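Chitinase (Paenibacillus sp. FPU-7, PDB 5GZT) probably hydrolyses chitin and chitodextrins by random endo-cleavage of the beta-1,4 linkages between N-acetylglucosamine units. Local coordinates at residues D194-L199 against T241-K246; G368-E373 against W416-S421; P411-W416 against G458-Y463; P764-Y769 against T786-I791; P771-W776 against M1112-S1117. All coordinates share one frame; numbering follows the deposited sequence.

Interaction 1: residues D194-L199 against T241-K246; sequences DRQLVL and TFTSDK
The Phe242 ring is met obliquely by Leu199, whose CD1 lies 3.9 Å from CD2 of Phe242. The rings of Tyr224 and Phe233 also meet it. The backbones of Leu199 and Phe242 pair twice. Leu199 N gives to Phe242 O at 2.8 Å, and Phe242 N gives to Leu199 O at 2.6 Å. The strands run antiparallel, as neighbours in a four-stranded sheet. Leu199 and Phe242 point from it toward strands 210-215 and 251-261, as in a beta sandwich. Val198 and Thr243 lie side by side on the other face. Past Thr243 the second strand ends, yet Ser244 N still gives to Leu197 O. Ser244 OG lies between its backbone N and carbonyl carbon (chi1 83°), facing Leu197 N. There it replaces a carbonyl and accepts from Leu197 N at 3.0 Å, with an N-H...O angle of 167°. It also gives to Asp245 O. Gln196 NE2 makes a weak bond to Ser244 O. Gln196 CG packs 3.6 Å from Lys246 CG.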
# COMPACT_ATOMS: atom_id res chain seq x y z
N ASP B 194 -4.65 -13.36 6.85
CA ASP B 194 -3.48 -13.70 7.65
C ASP B 194 -2.17 -13.73 6.86
O ASP B 194 -1.10 -13.96 7.43
CB ASP B 194 -3.70 -15.08 8.33
CG ASP B 194 -4.66 -15.03 9.53
OD1 ASP B 194 -4.72 -14.00 10.26
OD2 ASP B 194 -5.34 -16.07 9.76
N ARG B 195 -2.25 -13.54 5.55
CA ARG B 195 -1.10 -13.49 4.71
C ARG B 195 -0.38 -14.83 4.60
O ARG B 195 0.87 -14.93 4.57
CB ARG B 195 -0.22 -12.28 5.10
CG ARG B 195 -0.98 -10.99 4.77
CD ARG B 195 -0.13 -9.81 5.04
NE ARG B 195 -0.01 -9.70 6.48
CZ ARG B 195 1.10 -9.69 7.17
NH1 ARG B 195 2.29 -9.80 6.59
NH2 ARG B 195 1.00 -9.56 8.49
N GLN B 196 -1.21 -15.87 4.50
CA GLN B 196 -0.76 -17.15 3.96
C GLN B 196 -0.91 -17.23 2.46
O GLN B 196 -1.84 -16.71 1.88
CB GLN B 196 -1.55 -18.29 4.53
CG GLN B 196 -1.28 -18.47 5.99
CD GLN B 196 -2.04 -19.64 6.52
OE1 GLN B 196 -3.24 -19.72 6.36
NE2 GLN B 196 -1.34 -20.57 7.14
N LEU B 197 0.06 -17.90 1.87
CA LEU B 197 0.05 -18.28 0.49
C LEU B 197 -0.37 -19.77 0.40
O LEU B 197 0.14 -20.62 1.13
CB LEU B 197 1.45 -18.07 -0.07
CG LEU B 197 1.62 -18.25 -1.56
CD1 LEU B 197 0.53 -17.56 -2.34
CD2 LEU B 197 2.98 -17.74 -2.03
N VAL B 198 -1.35 -20.04 -0.47
CA VAL B 198 -1.90 -21.35 -0.64
C VAL B 198 -1.69 -21.69 -2.10
O VAL B 198 -2.17 -20.94 -2.97
CB VAL B 198 -3.39 -21.42 -0.23
CG1 VAL B 198 -3.99 -22.78 -0.59
CG2 VAL B 198 -3.53 -21.22 1.27
N LEU B 199 -0.96 -22.79 -2.36
CA LEU B 199 -0.68 -23.27 -3.72
C LEU B 199 -1.34 -24.61 -3.96
O LEU B 199 -1.00 -25.59 -3.29
CB LEU B 199 0.80 -23.43 -3.92
CG LEU B 199 1.51 -22.10 -3.90
CD1 LEU B 199 3.02 -22.28 -3.73
CD2 LEU B 199 1.18 -21.33 -5.17
N THR B 241 -2.09 -29.47 -2.05
CA THR B 241 -2.21 -28.06 -1.70
C THR B 241 -1.11 -27.68 -0.69
O THR B 241 -1.04 -28.25 0.40
CB THR B 241 -3.60 -27.73 -1.10
OG1 THR B 241 -3.66 -28.24 0.24
CG2 THR B 241 -4.74 -28.34 -1.93
N PHE B 242 -0.24 -26.74 -1.07
CA PHE B 242 0.79 -26.30 -0.16
C PHE B 242 0.28 -25.05 0.60
O PHE B 242 -0.41 -24.21 0.01
CB PHE B 242 2.08 -26.02 -0.91
CG PHE B 242 3.08 -25.28 -0.09
CD1 PHE B 242 3.83 -25.95 0.87
CD2 PHE B 242 3.24 -23.91 -0.24
CE1 PHE B 242 4.75 -25.28 1.65
CE2 PHE B 242 4.15 -23.23 0.54
CZ PHE B 242 4.90 -23.91 1.50
N THR B 243 0.62 -24.94 1.88
CA THR B 243 0.14 -23.84 2.70
C THR B 243 1.26 -23.29 3.54
O THR B 243 1.70 -23.95 4.46
CB THR B 243 -1.06 -24.29 3.55
OG1 THR B 243 -2.16 -24.58 2.67
CG2 THR B 243 -1.50 -23.22 4.56
N SER B 244 1.70 -22.07 3.21
CA SER B 244 2.81 -21.36 3.85
C SER B 244 2.47 -21.02 5.24
O SER B 244 1.33 -21.15 5.66
CB SER B 244 3.10 -20.03 3.14
OG SER B 244 2.20 -19.01 3.61
N ASP B 245 3.44 -20.47 5.92
CA ASP B 245 3.22 -19.88 7.22
C ASP B 245 2.46 -18.58 7.04
O ASP B 245 2.50 -17.95 5.97
CB ASP B 245 4.53 -19.52 7.93
CG ASP B 245 5.35 -20.74 8.35
OD1 ASP B 245 4.77 -21.76 8.77
OD2 ASP B 245 6.59 -20.62 8.26
N LYS B 246 1.81 -18.17 8.12
CA LYS B 246 1.11 -16.88 8.19
C LYS B 246 2.09 -15.75 8.12
O LYS B 246 3.27 -15.90 8.49
CB LYS B 246 0.37 -16.75 9.51
CG LYS B 246 -0.84 -17.65 9.51
CD LYS B 246 -1.50 -17.75 10.86
CE LYS B 246 -2.65 -18.73 10.71
NZ LYS B 246 -3.46 -18.74 11.95

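Interaction 2: residues G368-E373 against W416-S421; sequences GGWEAE and WGVIKS
Val418 and Ile419 press on the backbone of Glu371 and Ala372. This joins two loops of a family 18 TIM barrel. One follows barrel strand 362-368. The other runs from the end of the short helix 414-417, beyond strand 403-407. The tight side is apolar. Val418 has CG1 anti to its backbone N (chi1 171°), and CG1 rests 3.8 Å from Glu371 CA. Its CG2 lies 4.0 Å from CZ2 of Trp370, an oblique approach to the indole. Val418 CG1 also sits above one face of that ring, near the rim. Ile419 CG2 comes 3.6 Å from Ala372 O. A type II turn from Gly369 to Ala372 shapes this backbone, closed by Ala372 N giving to Gly369 O. Trp370 touches Glu409, the last acid of the family 18 signature, which runs through strand 403-407 and just past it. The loose side is polar and wet. The carboxylates of the two glutamates reach Val418 O through water. Glu371 OE2 has a weak, long ion pair with Lys324. One water gives to Glu371 OE2 at 2.7 Å and to Val418 O. A second gives to Glu373 OE1 at 2.6 Å and to the same Val418 O at 3.0 Å.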
# COMPACT_ATOMS: atom_id res chain seq x y z
N GLY B 368 1.73 9.60 -15.70
CA GLY B 368 0.44 10.06 -16.22
C GLY B 368 -0.26 10.97 -15.20
O GLY B 368 0.35 11.97 -14.74
N GLY B 369 -1.55 10.68 -14.91
CA GLY B 369 -2.33 11.41 -13.92
C GLY B 369 -3.32 12.30 -14.63
O GLY B 369 -3.40 12.30 -15.87
N TRP B 370 -4.04 13.11 -13.86
CA TRP B 370 -5.09 13.94 -14.41
C TRP B 370 -4.45 14.95 -15.30
O TRP B 370 -3.40 15.51 -14.96
CB TRP B 370 -5.86 14.66 -13.28
CG TRP B 370 -6.97 15.47 -13.80
CD1 TRP B 370 -7.02 16.84 -13.90
CD2 TRP B 370 -8.21 14.98 -14.29
NE1 TRP B 370 -8.22 17.22 -14.43
CE2 TRP B 370 -8.98 16.11 -14.68
CE3 TRP B 370 -8.78 13.70 -14.40
CZ2 TRP B 370 -10.25 16.00 -15.19
CZ3 TRP B 370 -10.03 13.59 -14.94
CH2 TRP B 370 -10.76 14.73 -15.35
N GLU B 371 -5.04 15.16 -16.47
CA GLU B 371 -4.56 16.13 -17.43
C GLU B 371 -3.15 15.82 -18.01
O GLU B 371 -2.52 16.70 -18.59
CB GLU B 371 -4.58 17.53 -16.76
CG GLU B 371 -4.55 18.71 -17.71
CD GLU B 371 -5.41 19.92 -17.26
OE1 GLU B 371 -5.53 20.16 -16.04
OE2 GLU B 371 -5.97 20.60 -18.16
N ALA B 372 -2.64 14.61 -17.81
CA ALA B 372 -1.36 14.22 -18.36
C ALA B 372 -1.60 13.71 -19.77
O ALA B 372 -2.30 12.69 -19.98
CB ALA B 372 -0.70 13.15 -17.54
N GLU B 373 -1.01 14.44 -20.71
CA GLU B 373 -1.09 14.18 -22.18
C GLU B 373 -0.04 13.18 -22.63
O GLU B 373 0.95 12.88 -21.88
CB GLU B 373 -0.79 15.48 -22.91
CG GLU B 373 -1.72 16.60 -22.49
CD GLU B 373 -1.53 17.91 -23.23
OE1 GLU B 373 -2.59 18.54 -23.43
OE2 GLU B 373 -0.35 18.32 -23.54
N TRP B 416 -13.35 13.10 -21.44
CA TRP B 416 -14.16 14.02 -22.25
C TRP B 416 -13.47 15.30 -22.71
O TRP B 416 -13.94 16.39 -22.43
CB TRP B 416 -15.50 14.29 -21.53
CG TRP B 416 -16.14 13.00 -21.01
CD1 TRP B 416 -16.28 12.60 -19.70
CD2 TRP B 416 -16.66 11.93 -21.81
NE1 TRP B 416 -16.88 11.36 -19.63
CE2 TRP B 416 -17.12 10.93 -20.91
CE3 TRP B 416 -16.78 11.73 -23.20
CZ2 TRP B 416 -17.71 9.73 -21.37
CZ3 TRP B 416 -17.37 10.53 -23.66
CH2 TRP B 416 -17.82 9.54 -22.73
N GLY B 417 -12.35 15.18 -23.44
CA GLY B 417 -11.64 16.34 -24.00
C GLY B 417 -10.47 16.93 -23.21
O GLY B 417 -9.72 17.76 -23.73
N VAL B 418 -10.28 16.45 -21.99
CA VAL B 418 -9.19 16.89 -21.13
C VAL B 418 -7.84 16.50 -21.72
O VAL B 418 -6.85 17.27 -21.66
CB VAL B 418 -9.34 16.30 -19.70
CG1 VAL B 418 -8.11 16.56 -18.84
CG2 VAL B 418 -10.62 16.82 -19.06
N ILE B 419 -7.81 15.28 -22.25
CA ILE B 419 -6.69 14.79 -23.01
C ILE B 419 -7.18 14.28 -24.36
O ILE B 419 -8.34 14.04 -24.58
CB ILE B 419 -5.89 13.68 -22.30
CG1 ILE B 419 -6.74 12.40 -22.18
CG2 ILE B 419 -5.42 14.17 -20.94
CD1 ILE B 419 -6.03 11.17 -21.69
N LYS B 420 -6.21 14.13 -25.24
CA LYS B 420 -6.39 13.59 -26.55
C LYS B 420 -6.68 12.11 -26.42
O LYS B 420 -6.00 11.41 -25.63
CB LYS B 420 -5.10 13.75 -27.36
CG LYS B 420 -5.33 13.45 -28.84
CD LYS B 420 -4.02 13.20 -29.54
CE LYS B 420 -4.24 13.18 -31.05
NZ LYS B 420 -2.95 13.49 -31.68
N SER B 421 -7.68 11.67 -27.16
CA SER B 421 -8.06 10.26 -27.20
C SER B 421 -8.64 9.82 -28.58
O SER B 421 -9.17 10.64 -29.34
CB SER B 421 -9.16 10.04 -26.17
OG SER B 421 -10.37 10.74 -26.53
O HOH W 1 -6.56 20.00 -20.75
O HOH W 2 -5.11 18.41 -23.88

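Interaction 3: residues P411-W416 against G458-Y463; sequences PVYGAW and GASKTY
The two backbones stay apart, with Pro411 and Tyr463 nearest at 7.6 Å between their CA atoms, and side chains bridge the space. Tyr413 CG lies between the backbone N and the carbonyl carbon (chi1 64°), which starts the ring toward Thr462. Thr462 CG2 sits over the centre of the Tyr413 ring, a CH-pi contact 3.6 Å from its centroid and 10° off the normal. The same methyl meets Trp416 tip to tip, 3.5 Å from CZ2 of that indole. Tyr413 CD2 in turn lies over one face of Trp416, near the rim. Both segments belong to loops beyond neighbouring strands of the first TIM barrel, 403-407 and 452-457. Ser460 is the N-cap of helix 461-464, its OG accepting from Tyr463 N at 3.0 Å. Tyr413 OH reaches the edge of the Tyr463 ring, in its plane. An alanine in place of Tyr413 would probably leave the Thr462 methyl without its ring face and open a gap between Trp416 and Tyr463. Pro411 CD packs obliquely 4.1 Å from Tyr463 CE2.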
# COMPACT_ATOMS: atom_id res chain seq x y z
N PRO B 411 -8.24 6.27 -21.54
CA PRO B 411 -8.46 5.74 -22.91
C PRO B 411 -9.81 6.10 -23.51
O PRO B 411 -10.82 6.08 -22.83
CB PRO B 411 -8.34 4.22 -22.71
CG PRO B 411 -7.38 4.11 -21.62
CD PRO B 411 -7.70 5.24 -20.66
N VAL B 412 -9.80 6.50 -24.79
CA VAL B 412 -10.98 6.54 -25.66
C VAL B 412 -11.73 7.83 -25.51
O VAL B 412 -11.81 8.62 -26.46
CB VAL B 412 -11.95 5.33 -25.52
CG1 VAL B 412 -13.14 5.51 -26.45
CG2 VAL B 412 -11.26 4.02 -25.82
N TYR B 413 -12.26 8.06 -24.32
CA TYR B 413 -13.02 9.27 -24.04
C TYR B 413 -12.12 10.45 -23.54
O TYR B 413 -12.52 11.60 -23.56
CB TYR B 413 -14.22 8.96 -23.12
CG TYR B 413 -13.92 8.45 -21.68
CD1 TYR B 413 -13.50 7.15 -21.45
CD2 TYR B 413 -14.12 9.28 -20.57
CE1 TYR B 413 -13.26 6.69 -20.17
CE2 TYR B 413 -13.87 8.82 -19.29
CZ TYR B 413 -13.45 7.53 -19.09
OH TYR B 413 -13.20 7.06 -17.83
N GLY B 414 -10.89 10.15 -23.14
CA GLY B 414 -9.93 11.16 -22.66
C GLY B 414 -10.49 12.06 -21.56
O GLY B 414 -10.19 13.25 -21.53
N ALA B 415 -11.32 11.49 -20.68
CA ALA B 415 -12.02 12.25 -19.63
C ALA B 415 -12.79 13.38 -20.26
O ALA B 415 -12.82 14.47 -19.72
CB ALA B 415 -11.03 12.78 -18.59
N TRP B 416 -13.35 13.10 -21.44
CA TRP B 416 -14.16 14.02 -22.25
C TRP B 416 -13.47 15.30 -22.71
O TRP B 416 -13.94 16.39 -22.43
CB TRP B 416 -15.50 14.29 -21.53
CG TRP B 416 -16.14 13.00 -21.01
CD1 TRP B 416 -16.28 12.60 -19.70
CD2 TRP B 416 -16.66 11.93 -21.81
NE1 TRP B 416 -16.88 11.36 -19.63
CE2 TRP B 416 -17.12 10.93 -20.91
CE3 TRP B 416 -16.78 11.73 -23.20
CZ2 TRP B 416 -17.71 9.73 -21.37
CZ3 TRP B 416 -17.37 10.53 -23.66
CH2 TRP B 416 -17.82 9.54 -22.73
N GLY B 458 -10.27 3.88 -13.74
CA GLY B 458 -11.46 4.60 -13.48
C GLY B 458 -12.49 3.72 -12.87
O GLY B 458 -12.56 2.49 -13.13
N ALA B 459 -13.34 4.36 -12.06
CA ALA B 459 -14.42 3.65 -11.41
C ALA B 459 -15.64 3.52 -12.30
O ALA B 459 -16.48 2.64 -12.10
CB ALA B 459 -14.77 4.30 -10.06
N SER B 460 -15.77 4.38 -13.29
CA SER B 460 -17.03 4.38 -14.06
C SER B 460 -17.22 3.17 -15.01
O SER B 460 -16.25 2.52 -15.43
CB SER B 460 -17.16 5.65 -14.88
OG SER B 460 -16.09 5.77 -15.84
N LYS B 461 -18.47 2.92 -15.34
CA LYS B 461 -18.77 1.97 -16.40
C LYS B 461 -18.14 2.45 -17.75
O LYS B 461 -17.62 1.63 -18.47
CB LYS B 461 -20.28 1.69 -16.52
CG LYS B 461 -20.51 0.68 -17.66
CD LYS B 461 -21.55 -0.41 -17.41
CE LYS B 461 -21.85 -1.21 -18.71
NZ LYS B 461 -22.36 -0.30 -19.82
N THR B 462 -18.13 3.77 -18.03
CA THR B 462 -17.44 4.32 -19.21
C THR B 462 -16.00 3.88 -19.27
O THR B 462 -15.50 3.44 -20.33
CB THR B 462 -17.48 5.84 -19.22
OG1 THR B 462 -18.84 6.27 -19.11
CG2 THR B 462 -16.89 6.40 -20.50
N TYR B 463 -15.31 3.96 -18.15
CA TYR B 463 -13.95 3.47 -18.13
C TYR B 463 -13.83 1.95 -18.44
O TYR B 463 -12.96 1.57 -19.19
CB TYR B 463 -13.25 3.75 -16.78
CG TYR B 463 -11.82 3.30 -16.80
CD1 TYR B 463 -11.51 2.03 -16.46
CD2 TYR B 463 -10.76 4.16 -17.23
CE1 TYR B 463 -10.20 1.57 -16.53
CE2 TYR B 463 -9.45 3.70 -17.30
CZ TYR B 463 -9.17 2.39 -16.98
OH TYR B 463 -7.89 1.87 -16.93

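Interaction 4: residues P764-Y769 against T786-I791; sequences PILLGY and TKLTHI
Leu766 O accepts two neighbouring backbone N-H groups, Thr789 N at 2.9 Å and His790 N at 3.1 Å. The His790 donor stands well above the carbonyl plane, 42° out of it. The two segments start the first two parallel strands, 765-771 and 790-799, of the second family 18 TIM barrel. Pairing continues with Gly768 N giving to His790 O at 3.0 Å. Gly768 has no CB, and one placed there would lie only 3.5 Å from Leu788 CD2. The hydroxyl of Thr789 is busy too. Its OG1 lies between the backbone N and the carbonyl carbon (chi1 65°), where it accepts from Leu766 N at 2.9 Å. It also shares a hydrogen bond of 2.7 Å with His790 ND1, at the edge of the imidazole and in its plane. His790 NE2 bonds Glu938, so both ring nitrogens have partners and the ring's rotation is fixed. Ile765 CD1 lies over one face of that ring, and Ile765 CG2 comes 3.5 Å from His790 CE1. Leu767 crosses His790 at about a right angle and packs on its CB. On the side away from His790, Leu766 and Leu788 both touch helix 1123-1133. They cross at about a right angle, with Leu766 CD2 4.0 Å from Leu788 CD2.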
# COMPACT_ATOMS: atom_id res chain seq x y z
N PRO B 764 1.00 22.34 40.76
CA PRO B 764 2.03 21.38 40.43
C PRO B 764 3.27 21.56 41.27
O PRO B 764 3.47 22.68 41.76
CB PRO B 764 2.33 21.65 38.98
CG PRO B 764 1.76 22.92 38.66
CD PRO B 764 0.75 23.29 39.65
N ILE B 765 4.07 20.51 41.40
CA ILE B 765 5.35 20.69 42.05
C ILE B 765 6.40 21.20 41.07
O ILE B 765 6.26 21.06 39.82
CB ILE B 765 5.81 19.41 42.76
CG1 ILE B 765 6.15 18.31 41.77
CG2 ILE B 765 4.72 18.94 43.69
CD1 ILE B 765 6.81 17.09 42.43
N LEU B 766 7.42 21.81 41.65
CA LEU B 766 8.59 22.19 40.97
C LEU B 766 9.78 21.71 41.79
O LEU B 766 10.15 22.35 42.84
CB LEU B 766 8.58 23.74 40.79
CG LEU B 766 9.35 24.23 39.54
CD1 LEU B 766 9.19 25.75 39.35
CD2 LEU B 766 10.79 23.84 39.49
N LEU B 767 10.46 20.69 41.27
CA LEU B 767 11.51 19.98 42.05
C LEU B 767 12.85 20.22 41.40
O LEU B 767 13.00 19.99 40.21
CB LEU B 767 11.16 18.49 42.08
CG LEU B 767 12.07 17.63 42.95
CD1 LEU B 767 11.31 16.39 43.50
CD2 LEU B 767 13.31 17.22 42.21
N GLY B 768 13.83 20.71 42.18
CA GLY B 768 15.15 20.87 41.72
C GLY B 768 16.08 19.90 42.39
O GLY B 768 16.03 19.75 43.62
N TYR B 769 16.89 19.22 41.59
CA TYR B 769 18.01 18.49 42.13
C TYR B 769 19.10 19.48 42.52
O TYR B 769 19.42 20.37 41.74
CB TYR B 769 18.59 17.50 41.14
CG TYR B 769 17.95 16.14 41.15
CD1 TYR B 769 18.40 15.15 41.99
CD2 TYR B 769 16.87 15.84 40.31
CE1 TYR B 769 17.83 13.88 41.98
CE2 TYR B 769 16.28 14.59 40.31
CZ TYR B 769 16.75 13.60 41.15
OH TYR B 769 16.18 12.34 41.19
N THR B 786 11.83 30.25 47.01
CA THR B 786 10.51 30.74 46.64
C THR B 786 10.00 30.17 45.30
O THR B 786 8.81 30.24 45.02
CB THR B 786 10.44 32.29 46.57
OG1 THR B 786 11.37 32.77 45.58
CG2 THR B 786 10.79 32.88 47.88
N LYS B 787 10.90 29.70 44.46
CA LYS B 787 10.58 29.16 43.17
C LYS B 787 10.53 27.64 43.14
O LYS B 787 9.95 27.11 42.24
CB LYS B 787 11.58 29.63 42.17
CG LYS B 787 11.32 31.12 41.80
CD LYS B 787 12.22 31.64 40.70
CE LYS B 787 11.91 33.09 40.38
NZ LYS B 787 11.98 33.84 41.65
N LEU B 788 11.07 26.97 44.15
CA LEU B 788 10.93 25.51 44.31
C LEU B 788 9.84 25.13 45.27
O LEU B 788 9.60 25.82 46.29
CB LEU B 788 12.27 24.87 44.73
CG LEU B 788 13.47 25.25 43.92
CD1 LEU B 788 14.71 24.62 44.40
CD2 LEU B 788 13.23 24.80 42.48
N THR B 789 9.15 24.02 44.99
CA THR B 789 8.35 23.39 46.04
C THR B 789 9.15 22.28 46.67
O THR B 789 8.86 21.84 47.80
CB THR B 789 7.05 22.80 45.49
OG1 THR B 789 7.35 21.74 44.59
CG2 THR B 789 6.23 23.96 44.75
N HIS B 790 10.09 21.73 45.90
CA HIS B 790 10.80 20.51 46.33
C HIS B 790 12.26 20.61 45.94
O HIS B 790 12.63 21.22 44.92
CB HIS B 790 10.22 19.19 45.74
CG HIS B 790 8.87 18.78 46.24
ND1 HIS B 790 7.73 19.50 46.00
CD2 HIS B 790 8.48 17.70 47.00
CE1 HIS B 790 6.71 18.91 46.58
NE2 HIS B 790 7.14 17.80 47.18
N ILE B 791 13.09 20.03 46.77
CA ILE B 791 14.48 19.74 46.47
C ILE B 791 14.81 18.31 46.67
O ILE B 791 14.44 17.74 47.72
CB ILE B 791 15.38 20.54 47.42
CG1 ILE B 791 15.34 22.04 47.03
CG2 ILE B 791 16.85 20.02 47.33
CD1 ILE B 791 15.98 22.99 48.03

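Interaction 5: residues P771-W776 against M1112-S1117; sequences PGWVDW and MFWDYS
Pro771 packs on the carboxylate of Asp1115, Pro771 CG 3.4 Å from Asp1115 OD2. Pro771 CG also touches Ser1117, and Val774 CG2 lies 3.9 Å from Ser1117 CB. Among the rings, the side chains of Trp773 and Trp1114 cross at about a right angle, CH2 of one 4.0 Å from CH2 of the other. Trp1114 CH2 lies at the edge of the Trp773 ring. Trp776 CH2 touches Tyr1116 CD1 obliquely. Val774 CG1 lies over the centre of the Trp776 ring, and Pro771 O accepts from Trp776 NE1 in the ring plane at 2.9 Å. The polar contacts gather on Asp1115. Its CG lies between the backbone N and the carbonyl carbon (chi1 83°), against the Pro771 ring. Its OD1 accepts from Ser1117 OG at 2.5 Å on the syn side and from Ser1117 N on the anti side, tilted out of the carboxylate plane, the latter an Asx turn. OD2 takes a water at 2.6 Å that also accepts from Trp773 NE1. An alanine at Asp1115 would probably leave Ser1117 OG and N without this acceptor and the water bound to Trp773 NE1 without its carboxylate partner. The Trp1114-Asp1115 peptide bond is cis, as known in family 18, where this tryptophan commonly lines the substrate cleft. Strand 1110-1114 pairs with strand 765-771, and Phe1113 and Tyr1116 pack on helix 1123-1133, while Trp773 reaches strand 790-799.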
# COMPACT_ATOMS: atom_id res chain seq x y z
N PRO B 771 22.96 19.49 43.88
CA PRO B 771 24.11 18.64 43.98
C PRO B 771 24.84 18.92 45.27
O PRO B 771 25.11 20.07 45.62
CB PRO B 771 24.92 19.02 42.78
CG PRO B 771 24.52 20.37 42.41
CD PRO B 771 23.08 20.49 42.81
N GLY B 772 25.13 17.85 46.02
CA GLY B 772 25.80 17.95 47.28
C GLY B 772 27.33 18.19 47.20
O GLY B 772 27.96 18.43 48.22
N TRP B 773 27.89 18.05 46.01
CA TRP B 773 29.29 18.27 45.74
C TRP B 773 29.55 19.73 45.39
O TRP B 773 30.66 20.03 45.05
CB TRP B 773 29.84 17.36 44.64
CG TRP B 773 28.91 17.27 43.35
CD1 TRP B 773 28.91 18.09 42.23
CD2 TRP B 773 27.87 16.33 43.14
NE1 TRP B 773 27.94 17.69 41.36
CE2 TRP B 773 27.27 16.62 41.90
CE3 TRP B 773 27.36 15.28 43.90
CZ2 TRP B 773 26.19 15.87 41.39
CZ3 TRP B 773 26.31 14.57 43.40
CH2 TRP B 773 25.72 14.87 42.16
N VAL B 774 28.54 20.59 45.47
CA VAL B 774 28.66 22.03 45.49
C VAL B 774 28.54 22.45 46.94
O VAL B 774 27.64 22.02 47.64
CB VAL B 774 27.57 22.71 44.62
CG1 VAL B 774 27.50 24.20 44.85
CG2 VAL B 774 27.78 22.48 43.12
N ASP B 775 29.48 23.27 47.40
CA ASP B 775 29.45 23.88 48.73
C ASP B 775 28.57 25.10 48.67
O ASP B 775 29.04 26.21 48.37
CB ASP B 775 30.88 24.26 49.11
CG ASP B 775 31.01 24.77 50.53
OD1 ASP B 775 30.05 24.92 51.29
OD2 ASP B 775 32.17 25.00 50.91
N TRP B 776 27.27 24.90 48.94
CA TRP B 776 26.28 25.94 48.72
C TRP B 776 26.48 27.17 49.61
O TRP B 776 26.28 28.30 49.16
CB TRP B 776 24.82 25.44 48.80
CG TRP B 776 24.52 24.56 47.61
CD1 TRP B 776 24.71 23.22 47.51
CD2 TRP B 776 24.21 25.03 46.33
NE1 TRP B 776 24.52 22.83 46.21
CE2 TRP B 776 24.20 23.93 45.47
CE3 TRP B 776 24.00 26.32 45.80
CZ2 TRP B 776 23.91 24.05 44.13
CZ3 TRP B 776 23.69 26.43 44.47
CH2 TRP B 776 23.62 25.29 43.66
N MET B 1112 10.55 18.58 37.25
CA MET B 1112 11.75 18.42 37.92
C MET B 1112 12.88 18.81 36.99
O MET B 1112 12.76 18.68 35.74
CB MET B 1112 11.81 16.91 38.15
CG MET B 1112 13.09 16.29 38.37
SD MET B 1112 14.22 15.79 37.11
CE MET B 1112 13.77 14.22 36.43
N PHE B 1113 14.02 19.21 37.54
CA PHE B 1113 15.17 19.36 36.67
C PHE B 1113 16.46 18.94 37.36
O PHE B 1113 16.53 19.00 38.57
CB PHE B 1113 15.30 20.81 36.17
CG PHE B 1113 15.44 21.79 37.29
CD1 PHE B 1113 14.35 22.35 37.89
CD2 PHE B 1113 16.68 22.13 37.77
CE1 PHE B 1113 14.49 23.20 38.97
CE2 PHE B 1113 16.82 22.99 38.86
CZ PHE B 1113 15.75 23.53 39.45
N TRP B 1114 17.42 18.55 36.53
CA TRP B 1114 18.79 18.26 36.91
C TRP B 1114 19.71 19.27 36.19
O TRP B 1114 19.71 19.24 34.95
CB TRP B 1114 19.15 16.85 36.50
CG TRP B 1114 20.55 16.48 36.83
CD1 TRP B 1114 21.70 16.93 36.18
CD2 TRP B 1114 21.03 15.67 37.93
NE1 TRP B 1114 22.83 16.46 36.82
CE2 TRP B 1114 22.45 15.66 37.86
CE3 TRP B 1114 20.39 14.91 38.93
CZ2 TRP B 1114 23.22 14.95 38.73
CZ3 TRP B 1114 21.17 14.22 39.86
CH2 TRP B 1114 22.56 14.23 39.74
N ASP B 1115 20.50 20.09 36.88
CA ASP B 1115 20.50 20.32 38.31
C ASP B 1115 20.70 21.78 38.55
O ASP B 1115 20.97 22.56 37.59
CB ASP B 1115 21.43 19.42 39.13
CG ASP B 1115 22.92 19.88 39.18
OD1 ASP B 1115 23.25 21.09 39.04
OD2 ASP B 1115 23.73 18.94 39.41
N TYR B 1116 20.48 22.17 39.79
CA TYR B 1116 20.41 23.58 40.16
C TYR B 1116 21.73 24.34 39.81
O TYR B 1116 21.68 25.51 39.51
CB TYR B 1116 20.14 23.75 41.63
CG TYR B 1116 19.41 25.04 41.92
CD1 TYR B 1116 20.08 26.29 42.02
CD2 TYR B 1116 18.04 25.05 42.01
CE1 TYR B 1116 19.36 27.49 42.25
CE2 TYR B 1116 17.35 26.20 42.22
CZ TYR B 1116 18.00 27.44 42.30
OH TYR B 1116 17.20 28.52 42.55
N SER B 1117 22.89 23.65 39.88
CA SER B 1117 24.19 24.32 39.73
C SER B 1117 24.48 24.69 38.27
O SER B 1117 25.41 25.47 38.02
CB SER B 1117 25.29 23.41 40.25
OG SER B 1117 25.45 22.28 39.37
O HOH W 3 26.30 18.60 38.88

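Overall arrangement
Interactions 2 and 3 share Trp416 and lie with centres 10 Å apart on loops that follow strands of the first family 18 barrel. Ser421 OG probably bonds Val412 O between them. Interactions 4 and 5 lie in the second barrel, centres 13 Å apart, and Tyr769 O probably accepts from Tyr1116 N. Interaction 2 lies beside the signature acid Glu409, and interaction 5 holds the cis Trp1114, so both are probably close to a substrate cleft. The two barrel pairs sit on opposite sides of the chain's centre; interactions 2 and 4 are 67 Å apart between centres. Interaction 1 belongs to a separate beta domain, about 37 Å from interaction 3 between centres. The sodium ion belongs to none of them.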